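CdnC (Chryseobacterium gregarium DSM 19109, PDB 7MGV) installs single and bicyclic omega-ester macrocycles in a multicore RiPP precursor peptide, acting as an ATP-grasp ligase. Local coordinates at residues A[238-243]-A[284-289]; A[298-303]-A[313-318]. All coordinates share one frame; numbering follows the deposited sequence.

Contact 1. Residues A[238-243]-A[284-289]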
loop_
_atom_site.group_PDB
_atom_site.type_symbol
_atom_site.label_atom_id
_atom_site.label_comp_id
_atom_site.label_asym_id
_atom_site.label_seq_id
_atom_site.Cartn_x
_atom_site.Cartn_y
_atom_site.Cartn_z
ATOM N N ILE A 238 -10.578 4.494 21.650
ATOM C CA ILE A 238 -11.776 5.049 21.031
ATOM C C ILE A 238 -12.028 4.297 19.733
ATOM O O ILE A 238 -11.236 4.392 18.787
ATOM C CB ILE A 238 -11.651 6.557 20.782
ATOM C CG1 ILE A 238 -11.311 7.282 22.085
ATOM C CG2 ILE A 238 -12.936 7.101 20.191
ATOM C CD1 ILE A 238 -10.790 8.687 21.888
ATOM N N THR A 239 -13.123 3.546 19.688
ATOM C CA THR A 239 -13.564 2.866 18.477
ATOM C C THR A 239 -14.605 3.735 17.785
ATOM O O THR A 239 -15.615 4.105 18.391
ATOM C CB THR A 239 -14.137 1.485 18.794
ATOM O OG1 THR A 239 -13.286 0.814 19.733
ATOM C CG2 THR A 239 -14.242 0.649 17.528
ATOM N N VAL A 240 -14.358 4.063 16.522
ATOM C CA VAL A 240 -15.250 4.898 15.731
ATOM C C VAL A 240 -15.775 4.060 14.579
ATOM O O VAL A 240 -14.989 3.536 13.777
ATOM C CB VAL A 240 -14.545 6.159 15.211
ATOM C CG1 VAL A 240 -15.568 7.164 14.706
ATOM C CG2 VAL A 240 -13.685 6.761 16.301
ATOM N N VAL A 241 -17.098 3.931 14.506
ATOM C CA VAL A 241 -17.789 3.261 13.409
ATOM C C VAL A 241 -18.692 4.309 12.772
ATOM O O VAL A 241 -19.756 4.637 13.312
ATOM C CB VAL A 241 -18.594 2.045 13.879
ATOM C CG1 VAL A 241 -19.193 1.313 12.685
ATOM C CG2 VAL A 241 -17.720 1.112 14.707
ATOM N N GLY A 242 -18.275 4.839 11.625
ATOM C CA GLY A 242 -18.987 5.944 11.018
ATOM C C GLY A 242 -18.919 7.178 11.891
ATOM O O GLY A 242 -17.845 7.759 12.073
ATOM N N ARG A 243 -20.060 7.586 12.443
ATOM C CA ARG A 243 -20.111 8.679 13.404
ATOM C C ARG A 243 -20.436 8.193 14.811
ATOM O O ARG A 243 -20.696 9.013 15.698
ATOM C CB ARG A 243 -21.121 9.737 12.953
ATOM C CG ARG A 243 -20.883 10.235 11.533
ATOM C CD ARG A 243 -21.620 11.535 11.254
ATOM N NE ARG A 243 -21.145 12.635 12.091
ATOM C CZ ARG A 243 -20.069 13.369 11.824
ATOM N NH1 ARG A 243 -19.345 13.123 10.741
ATOM N NH2 ARG A 243 -19.715 14.350 12.643
ATOM N N PHE A 284 -15.228 15.699 18.637
ATOM C CA PHE A 284 -15.266 16.458 17.392
ATOM C C PHE A 284 -13.993 16.240 16.585
ATOM O O PHE A 284 -14.041 15.995 15.372
ATOM C CB PHE A 284 -15.465 17.944 17.704
ATOM C CG PHE A 284 -15.515 18.826 16.488
ATOM C CD1 PHE A 284 -16.716 19.068 15.842
ATOM C CD2 PHE A 284 -14.365 19.428 16.000
ATOM C CE1 PHE A 284 -16.768 19.883 14.725
ATOM C CE2 PHE A 284 -14.411 20.243 14.884
ATOM C CZ PHE A 284 -15.615 20.471 14.247
ATOM N N MET A 285 -12.837 16.308 17.249
ATOM C CA MET A 285 -11.574 16.144 16.539
ATOM C C MET A 285 -11.356 14.702 16.087
ATOM O O MET A 285 -10.730 14.469 15.049
ATOM C CB MET A 285 -10.418 16.627 17.414
ATOM C CG MET A 285 -10.335 18.145 17.506
ATOM S SD MET A 285 -8.828 18.741 18.293
ATOM C CE MET A 285 -9.092 18.194 19.979
ATOM N N ILE A 286 -11.877 13.727 16.834
ATOM C CA ILE A 286 -11.806 12.331 16.397
ATOM C C ILE A 286 -12.607 12.137 15.110
ATOM O O ILE A 286 -12.132 11.533 14.132
ATOM C CB ILE A 286 -12.308 11.399 17.514
ATOM C CG1 ILE A 286 -11.342 11.404 18.702
ATOM C CG2 ILE A 286 -12.504 9.999 16.983
ATOM C CD1 ILE A 286 -10.147 10.496 18.530
ATOM N N LEU A 287 -13.846 12.636 15.104
ATOM C CA LEU A 287 -14.666 12.556 13.899
ATOM C C LEU A 287 -14.009 13.299 12.743
ATOM O O LEU A 287 -14.071 12.853 11.592
ATOM C CB LEU A 287 -16.064 13.107 14.177
ATOM C CG LEU A 287 -16.941 12.244 15.088
ATOM C CD1 LEU A 287 -18.174 13.012 15.534
ATOM C CD2 LEU A 287 -17.335 10.953 14.389
ATOM N N GLU A 288 -13.350 14.424 13.033
ATOM C CA GLU A 288 -12.646 15.155 11.984
ATOM C C GLU A 288 -11.450 14.375 11.454
ATOM O O GLU A 288 -11.134 14.466 10.265
ATOM C CB GLU A 288 -12.199 16.519 12.502
ATOM C CG GLU A 288 -11.601 17.414 11.435
ATOM C CD GLU A 288 -11.441 18.845 11.901
ATOM O OE1 GLU A 288 -10.760 19.626 11.204
ATOM O OE2 GLU A 288 -11.996 19.188 12.967
ATOM N N LEU A 289 -10.765 13.619 12.315
ATOM C CA LEU A 289 -9.671 12.770 11.853
ATOM C C LEU A 289 -10.184 11.715 10.882
ATOM O O LEU A 289 -9.614 11.511 9.798
ATOM C CB LEU A 289 -8.978 12.118 13.049
ATOM C CG LEU A 289 -7.871 11.100 12.771
ATOM C CD1 LEU A 289 -6.655 11.774 12.154
ATOM C CD2 LEU A 289 -7.490 10.369 14.049
#

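Contact 2. Residues A[298-303]-A[313-318]. With ADP (adenosine-5'-diphosphate), chain F.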
loop_
_atom_site.group_PDB
_atom_site.type_symbol
_atom_site.label_atom_id
_atom_site.label_comp_id
_atom_site.label_asym_id
_atom_site.label_seq_id
_atom_site.Cartn_x
_atom_site.Cartn_y
_atom_site.Cartn_z
ATOM N N GLY A 298 -12.203 3.273 12.820
ATOM C CA GLY A 298 -10.948 3.691 13.414
ATOM C C GLY A 298 -10.825 3.225 14.844
ATOM O O GLY A 298 -11.817 3.131 15.571
ATOM N N ALA A 299 -9.591 2.923 15.248
ATOM C CA ALA A 299 -9.263 2.594 16.632
ATOM C C ALA A 299 -8.150 3.531 17.081
ATOM O O ALA A 299 -6.986 3.344 16.706
ATOM C CB ALA A 299 -8.848 1.131 16.775
ATOM N N ILE A 300 -8.504 4.534 17.879
ATOM C CA ILE A 300 -7.585 5.585 18.298
ATOM C C ILE A 300 -7.113 5.304 19.716
ATOM O O ILE A 300 -7.904 4.906 20.582
ATOM C CB ILE A 300 -8.253 6.972 18.201
ATOM C CG1 ILE A 300 -8.578 7.312 16.745
ATOM C CG2 ILE A 300 -7.366 8.050 18.811
ATOM C CD1 ILE A 300 -10.006 7.016 16.347
ATOM N N ASP A 301 -5.819 5.510 19.956
ATOM C CA ASP A 301 -5.228 5.406 21.281
ATOM C C ASP A 301 -4.903 6.800 21.801
ATOM O O ASP A 301 -4.354 7.632 21.068
ATOM C CB ASP A 301 -3.964 4.543 21.253
ATOM C CG ASP A 301 -4.254 3.098 20.899
ATOM O OD1 ASP A 301 -3.327 2.394 20.445
ATOM O OD2 ASP A 301 -5.413 2.668 21.071
ATOM N N MET A 302 -5.243 7.056 23.062
ATOM C CA MET A 302 -4.970 8.350 23.668
ATOM C C MET A 302 -4.465 8.159 25.091
ATOM O O MET A 302 -4.728 7.145 25.740
ATOM C CB MET A 302 -6.211 9.257 23.664
ATOM C CG MET A 302 -6.723 9.616 22.278
ATOM S SD MET A 302 -7.844 11.030 22.287
ATOM C CE MET A 302 -6.680 12.390 22.347
ATOM N N ILE A 303 -3.738 9.163 25.570
ATOM C CA ILE A 303 -3.258 9.204 26.947
ATOM C C ILE A 303 -3.671 10.535 27.558
ATOM O O ILE A 303 -3.445 11.592 26.960
ATOM C CB ILE A 303 -1.729 9.021 27.034
ATOM C CG1 ILE A 303 -1.315 7.665 26.462
ATOM C CG2 ILE A 303 -1.258 9.154 28.476
ATOM C CD1 ILE A 303 0.185 7.458 26.412
ATOM N N ILE A 313 -2.076 9.285 20.259
ATOM C CA ILE A 313 -0.936 8.390 20.129
ATOM C C ILE A 313 -0.865 7.782 18.733
ATOM O O ILE A 313 0.157 7.884 18.054
ATOM C CB ILE A 313 -0.971 7.291 21.214
ATOM C CG1 ILE A 313 -1.041 7.925 22.605
ATOM C CG2 ILE A 313 0.243 6.383 21.098
ATOM C CD1 ILE A 313 0.079 8.908 22.887
ATOM N N GLU A 314 -1.951 7.156 18.285
ATOM C CA GLU A 314 -2.022 6.588 16.944
ATOM C C GLU A 314 -3.457 6.162 16.674
ATOM O O GLU A 314 -4.281 6.057 17.587
ATOM C CB GLU A 314 -1.069 5.401 16.772
ATOM C CG GLU A 314 -1.512 4.134 17.479
ATOM C CD GLU A 314 -0.671 2.933 17.090
ATOM O OE1 GLU A 314 -0.594 2.626 15.881
ATOM O OE2 GLU A 314 -0.083 2.298 17.990
ATOM N N ILE A 315 -3.743 5.918 15.401
ATOM C CA ILE A 315 -5.018 5.370 14.958
ATOM C C ILE A 315 -4.729 4.094 14.182
ATOM O O ILE A 315 -3.865 4.081 13.297
ATOM C CB ILE A 315 -5.807 6.378 14.101
ATOM C CG1 ILE A 315 -6.998 5.695 13.424
ATOM C CG2 ILE A 315 -4.902 7.039 13.067
ATOM C CD1 ILE A 315 -7.974 6.661 12.794
ATOM N N ASN A 316 -5.432 3.019 14.527
ATOM C CA ASN A 316 -5.275 1.730 13.863
ATOM C C ASN A 316 -6.513 1.483 13.013
ATOM O O ASN A 316 -7.617 1.323 13.545
ATOM C CB ASN A 316 -5.063 0.607 14.877
ATOM C CG ASN A 316 -4.655 -0.703 14.222
ATOM O OD1 ASN A 316 -4.513 -0.785 13.002
ATOM N ND2 ASN A 316 -4.460 -1.734 15.036
ATOM N N ALA A 317 -6.328 1.457 11.692
ATOM C CA ALA A 317 -7.445 1.216 10.788
ATOM C C ALA A 317 -7.968 -0.212 10.881
ATOM O O ALA A 317 -9.117 -0.462 10.502
ATOM C CB ALA A 317 -7.033 1.526 9.349
ATOM N N ALA A 318 -7.155 -1.146 11.374
ATOM C CA ALA A 318 -7.546 -2.546 11.490
ATOM C C ALA A 318 -7.593 -3.011 12.941
ATOM O O ALA A 318 -7.473 -4.211 13.207
ATOM C CB ALA A 318 -6.597 -3.434 10.682
HETATM P PB ADP F . 0.802 -3.395 23.757
HETATM O O1B ADP F . 0.374 -2.212 22.920
HETATM O O2B ADP F . 0.922 -4.685 22.984
HETATM O O3B ADP F . 0.089 -3.505 25.084
HETATM P PA ADP F . 3.149 -1.981 23.281
HETATM O O1A ADP F . 2.839 -2.177 21.815
HETATM O O2A ADP F . 4.576 -1.944 23.773
HETATM O O3A ADP F . 2.314 -3.031 24.167
HETATM O "O5'" ADP F . 2.417 -0.634 23.755
HETATM C "C5'" ADP F . 3.098 0.610 23.776
HETATM C "C4'" ADP F . 2.740 1.287 25.091
HETATM O "O4'" ADP F . 3.544 2.450 25.271
HETATM C "C3'" ADP F . 1.281 1.713 25.132
HETATM O "O3'" ADP F . 0.604 1.011 26.178
HETATM C "C2'" ADP F . 1.297 3.194 25.442
HETATM O "O2'" ADP F . 0.455 3.474 26.562
HETATM C "C1'" ADP F . 2.745 3.520 25.768
HETATM N N9 ADP F . 3.145 4.777 25.100
HETATM C C8 ADP F . 3.166 4.997 23.771
HETATM N N7 ADP F . 3.579 6.259 23.494
HETATM C C5 ADP F . 3.827 6.867 24.670
HETATM C C6 ADP F . 4.292 8.202 25.103
HETATM N N6 ADP F . 4.581 9.169 24.198
HETATM N N1 ADP F . 4.415 8.422 26.432
HETATM C C2 ADP F . 4.131 7.471 27.343
HETATM N N3 ADP F . 3.706 6.238 27.022
HETATM C C4 ADP F . 3.536 5.886 25.725
#

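Contact 1. Residues A[238-243]-A[284-289]
Three apolar pairs between the strand residues I238 and V240 and the helix residues I286 and L287 form the buried part of the contact, while L287 against R243 and G242 covers the largest share. Methyl meets methyl at I238 CD1 and I286 CD1, 3.9 Å apart. V240 CG2 approaches I286 CG2 to 3.5 Å, while the other branch, V240 CG1, sits 4.2 Å from L287 CD2. V240's chi1 of -166° sets CG1 opposite the backbone N, and the two methyls diverge toward different helix residues. I286 likewise divides its ends, giving CG2 to V240 and CD1 to I238.

The second kind of contact is polar group against hydrocarbon. R243 runs at about a right angle to L287, its chain bent at chi3 (64°), so that L287 CG lies over one face of the guanidinium and L287 CD1 comes within 3.5 Å of R243 NH2. The other methyl, L287 CD2, rests 3.7 Å from R243 CA and 4.0 Å from G242 O, filling the angle between the turn and the arginine.

No hydrogen bond crosses directly. F160 and I300 also touch I286.

The short axes approach to 10.1 Å at 54°, a spacing set by branched aliphatic side chains on both elements. Helix 280-293 thus packs on the I238/V240 face of the ligase's five-strand antiparallel sheet, where strand 234-241 adjoins 297-304. The chemistry grades from buried hydrocarbon at the strand residues I238 and V240 to the turn at G242 and R243, with R348 linking G242 O to L287 O, the latter weakly, at the end near R243.

Contact 2. Residues A[298-303]-A[313-318]
The D301 and E314 side chains run alongside each other on one face of the sheet, but their carboxylates are turned almost at right angles (86°), with D301 OD1 4.1 Å from E314 OE2. R237 forms a salt bridge to D301 OD2 from the neighbouring strand, and E314 has a long, weak ion pair with K148. The adenine of ADP receives both strands on one face: I303 CD1 stands over the ring at 3.8 Å from C4, and I313 CG2 reaches the imidazole margin, 4.1 Å from N7. The two isoleucines support each other, I303 CD1 to I313 CD1 being 3.8 Å. N316 turns its amide away from the pairing, and its OD1 accepts A318 N in an Asx turn.

The backbones run antiparallel. N316 N donates to A299 O, D301 N to E314 O at 2.9 Å and I313 N to D301 O at 2.9 Å. These last two bonds, with I313 at phi/psi -112°/-54°, fit a classic beta bulge opposite D301. On the opposite face from D301 and E314, I300 CG1 packs on I315 CB at 3.9 Å, and helix 280-293 covers this face through L289 and L290.

One face is thus apolar and turned to a helix, the other acidic near the nucleotide. Two neighbouring acids, D301 probably partly balanced by R237, are consistent with a cation site. ATP-grasp enzymes commonly hold magnesium with acidic and asparagine side chains on such strands; D301, E314 and N316 would suit that role, although no metal is modelled.

In the fold
Strand 234-241 comes first and supplies residues 238-243; the chain then passes through strand 244-251, helix 252-258 and strand 274-276 before helix 280-293 returns, and contact 1 closes this 40-residue excursion. Strand 297-304 follows directly, and contact 2 closes the short hairpin to strand 310-316. The two closures are in series, neither nested nor crossed. They are joined laterally, however: V240 N to G298 O and I238 O to I300 N, both 2.9 Å, are probable hydrogen bonds that place their strands side by side in one antiparallel sheet. I300 also packs against V240 and I286, linking the helix-covered face to the nucleotide-binding hairpin.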